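Intracellular protein transport protein USO1 (Saccharomyces cerevisiae S288c, PDB 6LSU) is required for protein transport from the endoplasmic reticulum to the Golgi complex, the chain described here being the globular head of this dimeric tether. Local coordinates at residues 115-120 against 256-261; 165-170 against 208-213; 245-250 against 305-310; 297-302 against 349-354. All blocks are in the same frame, centred on the assembly; numbering follows the deposited sequence.

Interaction 1: 115-120 against 256-261; sequences GKYPSP and CLSLIN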
loop_
_atom_site.group_PDB
_atom_site.type_symbol
_atom_site.label_atom_id
_atom_site.label_comp_id
_atom_site.label_asym_id
_atom_site.label_seq_id
_atom_site.Cartn_x
_atom_site.Cartn_y
_atom_site.Cartn_z
ATOM N N GLY A 115 4.602 -8.282 11.894
ATOM C CA GLY A 115 4.466 -8.546 10.448
ATOM C C GLY A 115 3.046 -8.328 9.973
ATOM O O GLY A 115 2.207 -7.941 10.812
ATOM N N LYS A 116 2.810 -8.553 8.674
ATOM C CA LYS A 116 1.487 -8.457 7.992
ATOM C C LYS A 116 1.184 -9.859 7.485
ATOM O O LYS A 116 1.969 -10.394 6.673
ATOM C CB LYS A 116 1.477 -7.429 6.847
ATOM C CG LYS A 116 1.857 -5.996 7.228
ATOM C CD LYS A 116 3.344 -5.798 7.501
ATOM C CE LYS A 116 3.681 -4.585 8.349
ATOM N NZ LYS A 116 5.105 -4.601 8.770
ATOM N N TYR A 117 0.134 -10.469 8.024
ATOM C CA TYR A 117 -0.145 -11.907 7.810
ATOM C C TYR A 117 -1.494 -12.031 7.101
ATOM O O TYR A 117 -2.209 -11.026 6.994
ATOM C CB TYR A 117 0.096 -12.638 9.136
ATOM C CG TYR A 117 1.536 -13.064 9.268
ATOM C CD1 TYR A 117 2.511 -12.157 9.662
ATOM C CD2 TYR A 117 1.934 -14.349 8.894
ATOM C CE1 TYR A 117 3.844 -12.526 9.720
ATOM C CE2 TYR A 117 3.265 -14.735 8.960
ATOM C CZ TYR A 117 4.219 -13.812 9.378
ATOM O OH TYR A 117 5.546 -14.080 9.494
ATOM N N PRO A 118 -1.835 -13.216 6.515
ATOM C CA PRO A 118 -3.109 -13.400 5.820
ATOM C C PRO A 118 -4.268 -13.192 6.799
ATOM O O PRO A 118 -4.624 -14.187 7.464
ATOM C CB PRO A 118 -3.139 -14.865 5.351
ATOM C CG PRO A 118 -1.723 -15.362 5.521
ATOM C CD PRO A 118 -1.074 -14.478 6.579
ATOM N N SER A 119 -4.779 -11.944 6.862
ATOM C CA SER A 119 -5.788 -11.448 7.842
ATOM C C SER A 119 -6.963 -12.422 7.865
ATOM O O SER A 119 -7.341 -12.910 8.933
ATOM C CB SER A 119 -6.255 -10.013 7.560
ATOM O OG SER A 119 -5.201 -9.192 7.070
ATOM N N PRO A 120 -7.527 -12.786 6.685
ATOM C CA PRO A 120 -8.604 -13.776 6.634
ATOM C C PRO A 120 -8.188 -15.052 7.390
ATOM O O PRO A 120 -8.912 -15.472 8.274
ATOM C CB PRO A 120 -8.822 -14.022 5.125
ATOM C CG PRO A 120 -8.262 -12.782 4.442
ATOM C CD PRO A 120 -7.133 -12.318 5.339
ATOM N N CYS A 256 9.807 -15.381 6.543
ATOM C CA CYS A 256 11.079 -14.996 5.882
ATOM C C CYS A 256 10.913 -13.633 5.233
ATOM O O CYS A 256 11.731 -12.711 5.606
ATOM C CB CYS A 256 11.509 -16.024 4.852
ATOM S SG CYS A 256 12.155 -17.518 5.627
ATOM N N LEU A 257 9.869 -13.462 4.402
ATOM C CA LEU A 257 9.629 -12.158 3.728
ATOM C C LEU A 257 9.395 -11.065 4.791
ATOM O O LEU A 257 9.931 -9.968 4.660
ATOM C CB LEU A 257 8.473 -12.284 2.723
ATOM C CG LEU A 257 8.721 -13.263 1.573
ATOM C CD1 LEU A 257 7.411 -13.730 0.977
ATOM C CD2 LEU A 257 9.622 -12.640 0.528
ATOM N N SER A 258 8.613 -11.370 5.812
ATOM C CA SER A 258 8.208 -10.414 6.869
ATOM C C SER A 258 9.475 -9.943 7.599
ATOM O O SER A 258 9.601 -8.742 7.944
ATOM C CB SER A 258 7.258 -11.063 7.802
ATOM O OG SER A 258 6.192 -10.188 8.068
ATOM N N LEU A 259 10.398 -10.880 7.837
ATOM C CA LEU A 259 11.683 -10.557 8.490
ATOM C C LEU A 259 12.542 -9.717 7.523
ATOM O O LEU A 259 13.051 -8.646 7.943
ATOM C CB LEU A 259 12.380 -11.847 8.953
ATOM C CG LEU A 259 13.794 -11.642 9.470
ATOM C CD1 LEU A 259 13.788 -10.637 10.617
ATOM C CD2 LEU A 259 14.428 -12.966 9.867
ATOM N N ILE A 260 12.658 -10.104 6.251
ATOM C CA ILE A 260 13.371 -9.234 5.270
ATOM C C ILE A 260 12.764 -7.836 5.323
ATOM O O ILE A 260 13.530 -6.862 5.216
ATOM C CB ILE A 260 13.336 -9.809 3.849
ATOM C CG1 ILE A 260 13.983 -11.173 3.750
ATOM C CG2 ILE A 260 14.012 -8.833 2.881
ATOM C CD1 ILE A 260 14.084 -11.674 2.289
ATOM N N ASN A 261 11.451 -7.735 5.464
ATOM C CA ASN A 261 10.758 -6.434 5.470
ATOM C C ASN A 261 11.218 -5.642 6.692
ATOM O O ASN A 261 11.577 -4.484 6.507
ATOM C CB ASN A 261 9.234 -6.624 5.386
ATOM C CG ASN A 261 8.493 -5.312 5.290
ATOM O OD1 ASN A 261 8.490 -4.538 6.257
ATOM N ND2 ASN A 261 7.902 -5.062 4.135
#

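Interaction 2: 165-170 against 208-213; sequences YTIQLL and DEAILL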
loop_
_atom_site.group_PDB
_atom_site.type_symbol
_atom_site.label_atom_id
_atom_site.label_comp_id
_atom_site.label_asym_id
_atom_site.label_seq_id
_atom_site.Cartn_x
_atom_site.Cartn_y
_atom_site.Cartn_z
ATOM N N TYR A 165 12.749 -24.640 23.211
ATOM C CA TYR A 165 12.056 -24.069 24.387
ATOM C C TYR A 165 12.656 -22.693 24.722
ATOM O O TYR A 165 11.928 -21.753 25.114
ATOM C CB TYR A 165 12.195 -24.976 25.591
ATOM C CG TYR A 165 11.290 -26.173 25.633
ATOM C CD1 TYR A 165 9.980 -26.114 25.217
ATOM C CD2 TYR A 165 11.730 -27.348 26.212
ATOM C CE1 TYR A 165 9.140 -27.227 25.297
ATOM C CE2 TYR A 165 10.908 -28.450 26.340
ATOM C CZ TYR A 165 9.609 -28.403 25.856
ATOM O OH TYR A 165 8.795 -29.494 25.987
ATOM N N THR A 166 13.942 -22.532 24.482
ATOM C CA THR A 166 14.661 -21.258 24.781
ATOM C C THR A 166 14.179 -20.146 23.837
ATOM O O THR A 166 13.848 -19.047 24.315
ATOM C CB THR A 166 16.159 -21.531 24.744
ATOM O OG1 THR A 166 16.400 -22.526 25.735
ATOM C CG2 THR A 166 16.983 -20.301 25.009
ATOM N N ILE A 167 14.149 -20.434 22.540
ATOM C CA ILE A 167 13.616 -19.540 21.472
ATOM C C ILE A 167 12.200 -19.129 21.870
ATOM O O ILE A 167 11.901 -17.945 21.909
ATOM C CB ILE A 167 13.606 -20.232 20.095
ATOM C CG1 ILE A 167 15.020 -20.506 19.593
ATOM C CG2 ILE A 167 12.858 -19.369 19.103
ATOM C CD1 ILE A 167 15.075 -21.248 18.274
ATOM N N GLN A 168 11.355 -20.113 22.176
ATOM C CA GLN A 168 9.933 -19.876 22.507
ATOM C C GLN A 168 9.839 -18.981 23.740
ATOM O O GLN A 168 8.992 -18.035 23.691
ATOM C CB GLN A 168 9.200 -21.201 22.695
ATOM C CG GLN A 168 9.045 -21.931 21.382
ATOM C CD GLN A 168 8.464 -23.328 21.505
ATOM O OE1 GLN A 168 8.776 -24.101 22.403
ATOM N NE2 GLN A 168 7.629 -23.673 20.541
ATOM N N LEU A 169 10.664 -19.220 24.774
ATOM C CA LEU A 169 10.580 -18.452 26.046
ATOM C C LEU A 169 10.947 -16.996 25.761
ATOM O O LEU A 169 10.212 -16.101 26.203
ATOM C CB LEU A 169 11.476 -19.069 27.126
ATOM C CG LEU A 169 11.338 -18.447 28.518
ATOM C CD1 LEU A 169 9.892 -18.465 28.996
ATOM C CD2 LEU A 169 12.243 -19.167 29.505
ATOM N N LEU A 170 12.003 -16.784 24.988
ATOM C CA LEU A 170 12.428 -15.437 24.524
ATOM C C LEU A 170 11.359 -14.741 23.686
ATOM O O LEU A 170 11.251 -13.491 23.801
ATOM C CB LEU A 170 13.715 -15.596 23.715
ATOM C CG LEU A 170 14.926 -15.821 24.612
ATOM C CD1 LEU A 170 16.183 -15.982 23.774
ATOM C CD2 LEU A 170 15.070 -14.662 25.614
ATOM N N ASP A 208 12.595 -22.467 11.874
ATOM C CA ASP A 208 11.272 -21.803 11.702
ATOM C C ASP A 208 11.021 -20.870 12.890
ATOM O O ASP A 208 10.788 -19.625 12.665
ATOM C CB ASP A 208 10.178 -22.856 11.531
ATOM C CG ASP A 208 10.278 -23.694 10.254
ATOM O OD1 ASP A 208 11.176 -23.477 9.425
ATOM O OD2 ASP A 208 9.406 -24.567 10.101
ATOM N N GLU A 209 11.147 -21.407 14.121
ATOM C CA GLU A 209 10.930 -20.570 15.336
ATOM C C GLU A 209 11.893 -19.379 15.377
ATOM O O GLU A 209 11.469 -18.288 15.810
ATOM C CB GLU A 209 11.082 -21.346 16.626
ATOM C CG GLU A 209 10.134 -20.832 17.680
ATOM C CD GLU A 209 8.680 -20.961 17.248
ATOM O OE1 GLU A 209 7.829 -20.176 17.735
ATOM O OE2 GLU A 209 8.414 -21.873 16.439
ATOM N N ALA A 210 13.120 -19.544 14.902
ATOM C CA ALA A 210 14.172 -18.516 14.991
ATOM C C ALA A 210 13.849 -17.338 14.060
ATOM O O ALA A 210 14.346 -16.251 14.338
ATOM C CB ALA A 210 15.527 -19.129 14.669
ATOM N N ILE A 211 13.153 -17.563 12.932
ATOM C CA ILE A 211 12.684 -16.474 12.010
ATOM C C ILE A 211 11.722 -15.553 12.751
ATOM O O ILE A 211 11.900 -14.338 12.658
ATOM C CB ILE A 211 12.025 -17.067 10.746
ATOM C CG1 ILE A 211 12.979 -18.028 10.037
ATOM C CG2 ILE A 211 11.606 -15.923 9.801
ATOM C CD1 ILE A 211 12.351 -18.802 8.935
ATOM N N LEU A 212 10.786 -16.121 13.532
ATOM C CA LEU A 212 9.804 -15.413 14.382
ATOM C C LEU A 212 10.540 -14.588 15.440
ATOM O O LEU A 212 10.136 -13.429 15.605
ATOM C CB LEU A 212 8.839 -16.424 14.996
ATOM C CG LEU A 212 7.947 -17.118 13.971
ATOM C CD1 LEU A 212 6.988 -18.085 14.609
ATOM C CD2 LEU A 212 7.172 -16.075 13.172
ATOM N N LEU A 213 11.562 -15.131 16.115
ATOM C CA LEU A 213 12.222 -14.417 17.243
ATOM C C LEU A 213 13.032 -13.299 16.580
ATOM O O LEU A 213 13.036 -12.119 17.056
ATOM C CB LEU A 213 13.065 -15.390 18.077
ATOM C CG LEU A 213 13.952 -14.760 19.155
ATOM C CD1 LEU A 213 13.122 -14.019 20.177
ATOM C CD2 LEU A 213 14.841 -15.786 19.874
#

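Interaction 3: 245-250 against 305-310; sequences GGLRGS and VNINTA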
loop_
_atom_site.group_PDB
_atom_site.type_symbol
_atom_site.label_atom_id
_atom_site.label_comp_id
_atom_site.label_asym_id
_atom_site.label_seq_id
_atom_site.Cartn_x
_atom_site.Cartn_y
_atom_site.Cartn_z
ATOM N N GLY A 245 9.767 -23.733 -1.268
ATOM C CA GLY A 245 8.947 -23.687 -2.491
ATOM C C GLY A 245 8.571 -22.288 -2.921
ATOM O O GLY A 245 7.591 -22.154 -3.647
ATOM N N GLY A 246 9.304 -21.269 -2.488
ATOM C CA GLY A 246 9.088 -19.884 -2.934
ATOM C C GLY A 246 7.705 -19.384 -2.553
ATOM O O GLY A 246 7.203 -19.697 -1.446
ATOM N N LEU A 247 7.070 -18.644 -3.449
ATOM C CA LEU A 247 5.693 -18.128 -3.252
ATOM C C LEU A 247 4.775 -19.259 -2.783
ATOM O O LEU A 247 3.840 -18.975 -1.958
ATOM C CB LEU A 247 5.198 -17.513 -4.558
ATOM C CG LEU A 247 5.214 -15.985 -4.609
ATOM C CD1 LEU A 247 6.350 -15.368 -3.803
ATOM C CD2 LEU A 247 5.238 -15.496 -6.039
ATOM N N ARG A 248 5.025 -20.495 -3.237
ATOM C CA ARG A 248 4.181 -21.660 -2.850
ATOM C C ARG A 248 4.540 -22.185 -1.455
ATOM O O ARG A 248 3.813 -23.034 -0.965
ATOM C CB ARG A 248 4.248 -22.735 -3.934
ATOM C CG ARG A 248 3.577 -22.282 -5.223
ATOM C CD ARG A 248 3.717 -23.256 -6.365
ATOM N NE ARG A 248 4.841 -22.866 -7.210
ATOM C CZ ARG A 248 4.906 -23.027 -8.528
ATOM N NH1 ARG A 248 3.908 -23.587 -9.195
ATOM N NH2 ARG A 248 5.976 -22.617 -9.185
ATOM N N GLY A 249 5.589 -21.695 -0.790
ATOM C CA GLY A 249 5.706 -21.898 0.671
ATOM C C GLY A 249 4.462 -21.357 1.372
ATOM O O GLY A 249 3.641 -20.637 0.740
ATOM N N SER A 250 4.216 -21.706 2.608
ATOM C CA SER A 250 3.080 -21.074 3.293
ATOM C C SER A 250 3.655 -20.083 4.314
ATOM O O SER A 250 4.341 -19.089 3.822
ATOM C CB SER A 250 2.098 -22.110 3.779
ATOM O OG SER A 250 2.589 -22.781 4.924
ATOM N N VAL A 305 -0.603 -12.923 -0.224
ATOM C CA VAL A 305 0.113 -12.193 0.857
ATOM C C VAL A 305 1.620 -12.321 0.636
ATOM O O VAL A 305 2.287 -11.338 0.842
ATOM C CB VAL A 305 -0.279 -12.715 2.247
ATOM C CG1 VAL A 305 0.485 -11.977 3.375
ATOM C CG2 VAL A 305 -1.773 -12.621 2.491
ATOM N N ASN A 306 2.134 -13.486 0.218
ATOM C CA ASN A 306 3.597 -13.674 0.054
ATOM C C ASN A 306 4.002 -12.686 -1.054
ATOM O O ASN A 306 4.899 -11.856 -0.869
ATOM C CB ASN A 306 4.003 -15.126 -0.214
ATOM C CG ASN A 306 3.873 -16.044 0.994
ATOM O OD1 ASN A 306 3.649 -15.606 2.117
ATOM N ND2 ASN A 306 4.034 -17.340 0.745
ATOM N N ILE A 307 3.319 -12.720 -2.187
ATOM C CA ILE A 307 3.828 -11.909 -3.323
ATOM C C ILE A 307 3.706 -10.438 -2.911
ATOM O O ILE A 307 4.580 -9.631 -3.317
ATOM C CB ILE A 307 3.162 -12.217 -4.670
ATOM C CG1 ILE A 307 4.018 -11.689 -5.834
ATOM C CG2 ILE A 307 1.721 -11.698 -4.763
ATOM C CD1 ILE A 307 3.692 -12.354 -7.192
ATOM N N ASN A 308 2.662 -10.062 -2.165
ATOM C CA ASN A 308 2.422 -8.640 -1.917
ATOM C C ASN A 308 3.544 -8.182 -0.976
ATOM O O ASN A 308 4.041 -7.025 -1.082
ATOM C CB ASN A 308 0.998 -8.424 -1.404
ATOM C CG ASN A 308 -0.040 -8.178 -2.486
ATOM O OD1 ASN A 308 0.255 -8.014 -3.679
ATOM N ND2 ASN A 308 -1.296 -8.167 -2.079
ATOM N N THR A 309 3.877 -9.024 0.004
ATOM C CA THR A 309 5.009 -8.742 0.911
ATOM C C THR A 309 6.297 -8.585 0.076
ATOM O O THR A 309 7.051 -7.569 0.298
ATOM C CB THR A 309 5.133 -9.803 1.995
ATOM O OG1 THR A 309 3.865 -10.000 2.636
ATOM C CG2 THR A 309 6.157 -9.378 3.047
ATOM N N ALA A 310 6.554 -9.505 -0.857
ATOM C CA ALA A 310 7.683 -9.378 -1.807
ATOM C C ALA A 310 7.675 -8.021 -2.553
ATOM O O ALA A 310 8.705 -7.346 -2.590
ATOM C CB ALA A 310 7.679 -10.561 -2.752
#

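Interaction 4: 297-302 against 349-354; sequences FFWNDQ and NIPKKV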
loop_
_atom_site.group_PDB
_atom_site.type_symbol
_atom_site.label_atom_id
_atom_site.label_comp_id
_atom_site.label_asym_id
_atom_site.label_seq_id
_atom_site.Cartn_x
_atom_site.Cartn_y
_atom_site.Cartn_z
ATOM N N PHE A 297 -0.314 -21.142 -12.455
ATOM C CA PHE A 297 -0.044 -20.864 -11.031
ATOM C C PHE A 297 -1.365 -20.811 -10.239
ATOM O O PHE A 297 -2.369 -20.169 -10.664
ATOM C CB PHE A 297 0.761 -19.586 -10.893
ATOM C CG PHE A 297 1.257 -19.356 -9.490
ATOM C CD1 PHE A 297 2.467 -19.904 -9.067
ATOM C CD2 PHE A 297 0.508 -18.621 -8.592
ATOM C CE1 PHE A 297 2.962 -19.625 -7.807
ATOM C CE2 PHE A 297 0.985 -18.397 -7.320
ATOM C CZ PHE A 297 2.198 -18.892 -6.926
ATOM N N PHE A 298 -1.369 -21.543 -9.113
ATOM C CA PHE A 298 -2.545 -21.694 -8.233
ATOM C C PHE A 298 -2.488 -20.624 -7.149
ATOM O O PHE A 298 -1.491 -20.491 -6.442
ATOM C CB PHE A 298 -2.621 -23.068 -7.594
ATOM C CG PHE A 298 -3.760 -23.123 -6.614
ATOM C CD1 PHE A 298 -5.064 -23.020 -7.071
ATOM C CD2 PHE A 298 -3.527 -23.191 -5.244
ATOM C CE1 PHE A 298 -6.120 -23.058 -6.177
ATOM C CE2 PHE A 298 -4.582 -23.169 -4.347
ATOM C CZ PHE A 298 -5.874 -23.125 -4.820
ATOM N N TRP A 299 -3.538 -19.817 -7.093
ATOM C CA TRP A 299 -3.614 -18.591 -6.276
ATOM C C TRP A 299 -4.527 -18.902 -5.093
ATOM O O TRP A 299 -5.499 -19.625 -5.267
ATOM C CB TRP A 299 -4.076 -17.392 -7.105
ATOM C CG TRP A 299 -2.972 -16.753 -7.908
ATOM C CD1 TRP A 299 -2.842 -16.780 -9.262
ATOM C CD2 TRP A 299 -1.847 -15.980 -7.414
ATOM N NE1 TRP A 299 -1.753 -16.068 -9.637
ATOM C CE2 TRP A 299 -1.089 -15.603 -8.531
ATOM C CE3 TRP A 299 -1.379 -15.628 -6.154
ATOM C CZ2 TRP A 299 0.087 -14.853 -8.432
ATOM C CZ3 TRP A 299 -0.215 -14.898 -6.037
ATOM C CH2 TRP A 299 0.510 -14.520 -7.162
ATOM N N ASN A 300 -4.083 -18.491 -3.902
ATOM C CA ASN A 300 -4.813 -18.555 -2.624
ATOM C C ASN A 300 -4.306 -17.407 -1.768
ATOM O O ASN A 300 -3.376 -16.736 -2.208
ATOM C CB ASN A 300 -4.605 -19.899 -1.948
ATOM C CG ASN A 300 -3.188 -20.144 -1.462
ATOM O OD1 ASN A 300 -2.417 -19.217 -1.132
ATOM N ND2 ASN A 300 -2.865 -21.415 -1.330
ATOM N N ASP A 301 -4.920 -17.207 -0.616
ATOM C CA ASP A 301 -4.727 -16.027 0.250
ATOM C C ASP A 301 -3.271 -15.988 0.715
ATOM O O ASP A 301 -2.682 -14.944 0.774
ATOM C CB ASP A 301 -5.715 -16.089 1.413
ATOM C CG ASP A 301 -7.111 -15.638 1.038
ATOM O OD1 ASP A 301 -7.215 -14.639 0.307
ATOM O OD2 ASP A 301 -8.068 -16.286 1.438
ATOM N N GLN A 302 -2.666 -17.132 0.981
ATOM C CA GLN A 302 -1.275 -17.152 1.473
ATOM C C GLN A 302 -0.326 -16.679 0.357
ATOM O O GLN A 302 0.621 -15.826 0.641
ATOM C CB GLN A 302 -0.925 -18.527 2.007
ATOM C CG GLN A 302 0.430 -18.566 2.683
ATOM C CD GLN A 302 0.517 -17.524 3.773
ATOM O OE1 GLN A 302 -0.170 -17.623 4.773
ATOM N NE2 GLN A 302 1.397 -16.540 3.646
ATOM N N ASN A 349 -3.525 -14.288 -15.292
ATOM C CA ASN A 349 -3.784 -15.141 -14.095
ATOM C C ASN A 349 -3.114 -14.477 -12.886
ATOM O O ASN A 349 -2.105 -14.990 -12.436
ATOM C CB ASN A 349 -3.323 -16.577 -14.335
ATOM C CG ASN A 349 -3.495 -17.463 -13.128
ATOM O OD1 ASN A 349 -4.590 -17.528 -12.574
ATOM N ND2 ASN A 349 -2.417 -18.148 -12.736
ATOM N N ILE A 350 -3.632 -13.306 -12.482
ATOM C CA ILE A 350 -3.170 -12.517 -11.306
ATOM C C ILE A 350 -4.385 -12.041 -10.514
ATOM O O ILE A 350 -5.250 -11.358 -11.092
ATOM C CB ILE A 350 -2.333 -11.314 -11.730
ATOM C CG1 ILE A 350 -1.038 -11.743 -12.409
ATOM C CG2 ILE A 350 -2.091 -10.396 -10.531
ATOM C CD1 ILE A 350 -0.096 -12.482 -11.526
ATOM N N PRO A 351 -4.481 -12.358 -9.205
ATOM C CA PRO A 351 -5.550 -11.840 -8.364
ATOM C C PRO A 351 -5.693 -10.301 -8.328
ATOM O O PRO A 351 -4.745 -9.626 -8.440
ATOM C CB PRO A 351 -5.166 -12.380 -6.973
ATOM C CG PRO A 351 -4.423 -13.690 -7.293
ATOM C CD PRO A 351 -3.579 -13.267 -8.481
ATOM N N LYS A 352 -6.935 -9.821 -8.208
ATOM C CA LYS A 352 -7.351 -8.406 -8.122
ATOM C C LYS A 352 -6.577 -7.703 -7.002
ATOM O O LYS A 352 -6.196 -6.566 -7.157
ATOM C CB LYS A 352 -8.859 -8.329 -7.872
ATOM C CG LYS A 352 -9.672 -8.946 -9.009
ATOM C CD LYS A 352 -11.189 -8.854 -8.884
ATOM C CE LYS A 352 -11.880 -9.465 -10.095
ATOM N NZ LYS A 352 -13.363 -9.512 -9.939
ATOM N N LYS A 353 -6.369 -8.362 -5.884
ATOM C CA LYS A 353 -5.615 -7.755 -4.762
ATOM C C LYS A 353 -4.131 -7.598 -5.115
ATOM O O LYS A 353 -3.448 -6.779 -4.432
ATOM C CB LYS A 353 -5.617 -8.673 -3.545
ATOM C CG LYS A 353 -6.928 -8.797 -2.807
ATOM C CD LYS A 353 -6.697 -8.824 -1.311
ATOM C CE LYS A 353 -7.836 -9.468 -0.554
ATOM N NZ LYS A 353 -7.759 -10.945 -0.665
ATOM N N VAL A 354 -3.626 -8.356 -6.102
ATOM C CA VAL A 354 -2.193 -8.264 -6.490
ATOM C C VAL A 354 -1.974 -7.175 -7.520
ATOM O O VAL A 354 -0.987 -6.440 -7.293
ATOM C CB VAL A 354 -1.619 -9.607 -6.941
ATOM C CG1 VAL A 354 -0.182 -9.425 -7.407
ATOM C CG2 VAL A 354 -1.720 -10.618 -5.819
#

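Interaction 1: 115-120 against 256-261
S258 points at the loop from the helix, and its OG meets two of the loop residues. This OG lies 3.4 Å from G115 CA, and on the Y117 side it is 3.7 Å from CE1 of the ring, which it approaches obliquely. The phenol oxygen also comes near, Y117 OH standing 3.9 Å from S258 CB. The backbones come close here, with the CA atoms of G115 and S258 5.5 Å apart, and a residue without a side chain at 115 suits so near an approach. One helical turn further on, N261 CG is anti to the backbone N (chi1 -176°), which sets CG on the side of the helix that faces the loop. K116 reaches across from an exposed position until its NZ is 4.2 Å from N261 OD1, a polar neighbourhood rather than a bond.

The contact is a loop-to-helix one in an armadillo-type solenoid: the connection between helices 103-112 and 132-143 bends over helix 251-264, within ARM 4. Van der Waals contact dominates, and no hydrogen bond joins the two segments. Y117 is buried by a second shell, M215 of helix 204-218 together with L251 and N254. The helix is set in place from its other flanks: C256 packs on I240 and I241, L259 on L237, and L257 on T309 of helix 301-317.

Interaction 2: 165-170 against 208-213
I167 and L213 carry the apolar share of this helix-helix contact, and the neighbouring residues extend it. The CG2 branch of I167 lies anti to the backbone N and reaches both E209 and L213, at 3.4 Å from E209 CG and 4.1 Å from L213 CB. Its other branch ends at CD1, 4.2 Å from A210 CB. L213 has its CG anti to the backbone N (chi1 172°), and both its methyls come up to L170 CB, CD1 at 3.9 Å. An alanine in place of L213 would probably leave L170 without these methyl partners and open a gap between the helices.

The polar residues join through their carbon chains. Q168 and E209 cross at about a right angle, CG to CG at 4.0 Å, while the carboxylate of E209 turns to S107, with which OE1 is hydrogen-bonded. E171 is close to that same oxygen.

The segments run nearly parallel, 23° apart with axes 9.6 Å from each other, pairing a helix of ARM 2 with one of ARM 3, consistent with the stacking of successive repeats in an armadillo solenoid. With no hydrogen bond across it, the contact rests on side-chain fit, and the two nearby acids are likely to raise the proton affinity of one of them.

Interaction 3: 245-250 against 305-310
The turn that joins helix 233-244 to helix 251-264 within ARM 4 is where L247 meets N306 and I307, two residues of helix 301-317 in ARM 5. The turn begins with a Schellman motif: G245 leaves the helix at positive phi, with two bonds back into the last helical turn. A short 3-10 segment at 247-248 follows, and S250 occupies the N-cap position of helix 251-264.

The polar link is made by N306, whose CG is anti to the carbonyl carbon (chi1 -72°) and so stands out on the side that faces the turn. Its ND2 donates to L247 O over 3.2 Å with an N-H...O angle of 153°. The acceptor lies close to the plane of the amide, whereas the donor sits 37° above the plane of the L247 carbonyl. G249 O is 3.3 Å from the same nitrogen. The other end of the amide is engaged as well, N306 OD1 accepting from Q302 NE2 one turn earlier in the helix.

Beside this hydrogen bond lies an apolar contact. L247 CD2 touches I307 CD1 at 3.7 Å as the two side chains meet at a slant, while P290 packs against both. The backbone nitrogen of L247 is hydrogen-bonded to E289.

A leucine in place of N306 would probably leave L247 O without its side-chain donor and deprive Q302 NE2 of one of its acceptors. A buried asparagine gripped at both ends of its amide has its rotation fixed, ND2 supplying an N-H to L247 O while OD1 is engaged by Q302.

Interaction 4: 297-302 against 349-354
W299 and P351 form the tight part of this contact. The proline lies over one face of the indole, its CD 3.3 Å from the centroid of the five-membered ring of W299 and almost on the ring normal, a CH-pi contact. F297 CD2 approaches the opposite face of the indole, nearer its rim. At the ring edge W299 NE1 donates to N349 O over 3.0 Å (N-H...O 143°), coming in above the carbonyl plane. The N349 side chain returns the grip: with CG anti to the backbone N (chi1 177°), its ND2 gives F297 O a straight bond of 2.9 Å (168°), in the carbonyl plane and on a lone pair. I350 CD1 adds an apolar touch 3.9 Å from W299 CZ2.

The loose side lies toward the exposed K353, where D301 OD1 and K353 NZ form only a long salt bridge of 3.9 Å. The lysine chain kinks twice before its NZ arrives.

The two segments run alongside each other, and each leads into a helix, 301-317 in ARM 5 and 354-366 in ARM 6. N300 caps the first of these through R303 N. I304 and I307 of helix 301-317 touch W299, and I304 also touches P351, so ARM 5 and ARM 6 meet here.

How the interactions relate
The four contacts lie along the run of ARM repeats 2 to 6. Interaction 2, between ARM 2 and ARM 3, falls within the span bridged by interaction 1, whose centre is about 16 Å from its own; the two touch where C256 packs on I211. Interactions 1 and 3 alternate along the chain, lie about 9 Å apart between centres, and meet where P118 packs on V305. Interactions 3 and 4 also alternate, about 10 Å apart between centres, and share helix 301-317. Interaction 2 stands clear of interaction 4, about 30 Å away between centres. Helices 204-218, 251-264 and 301-317 thus pass contacts from one repeat to the next, consistent with a continuous solenoid in this part of the globular head.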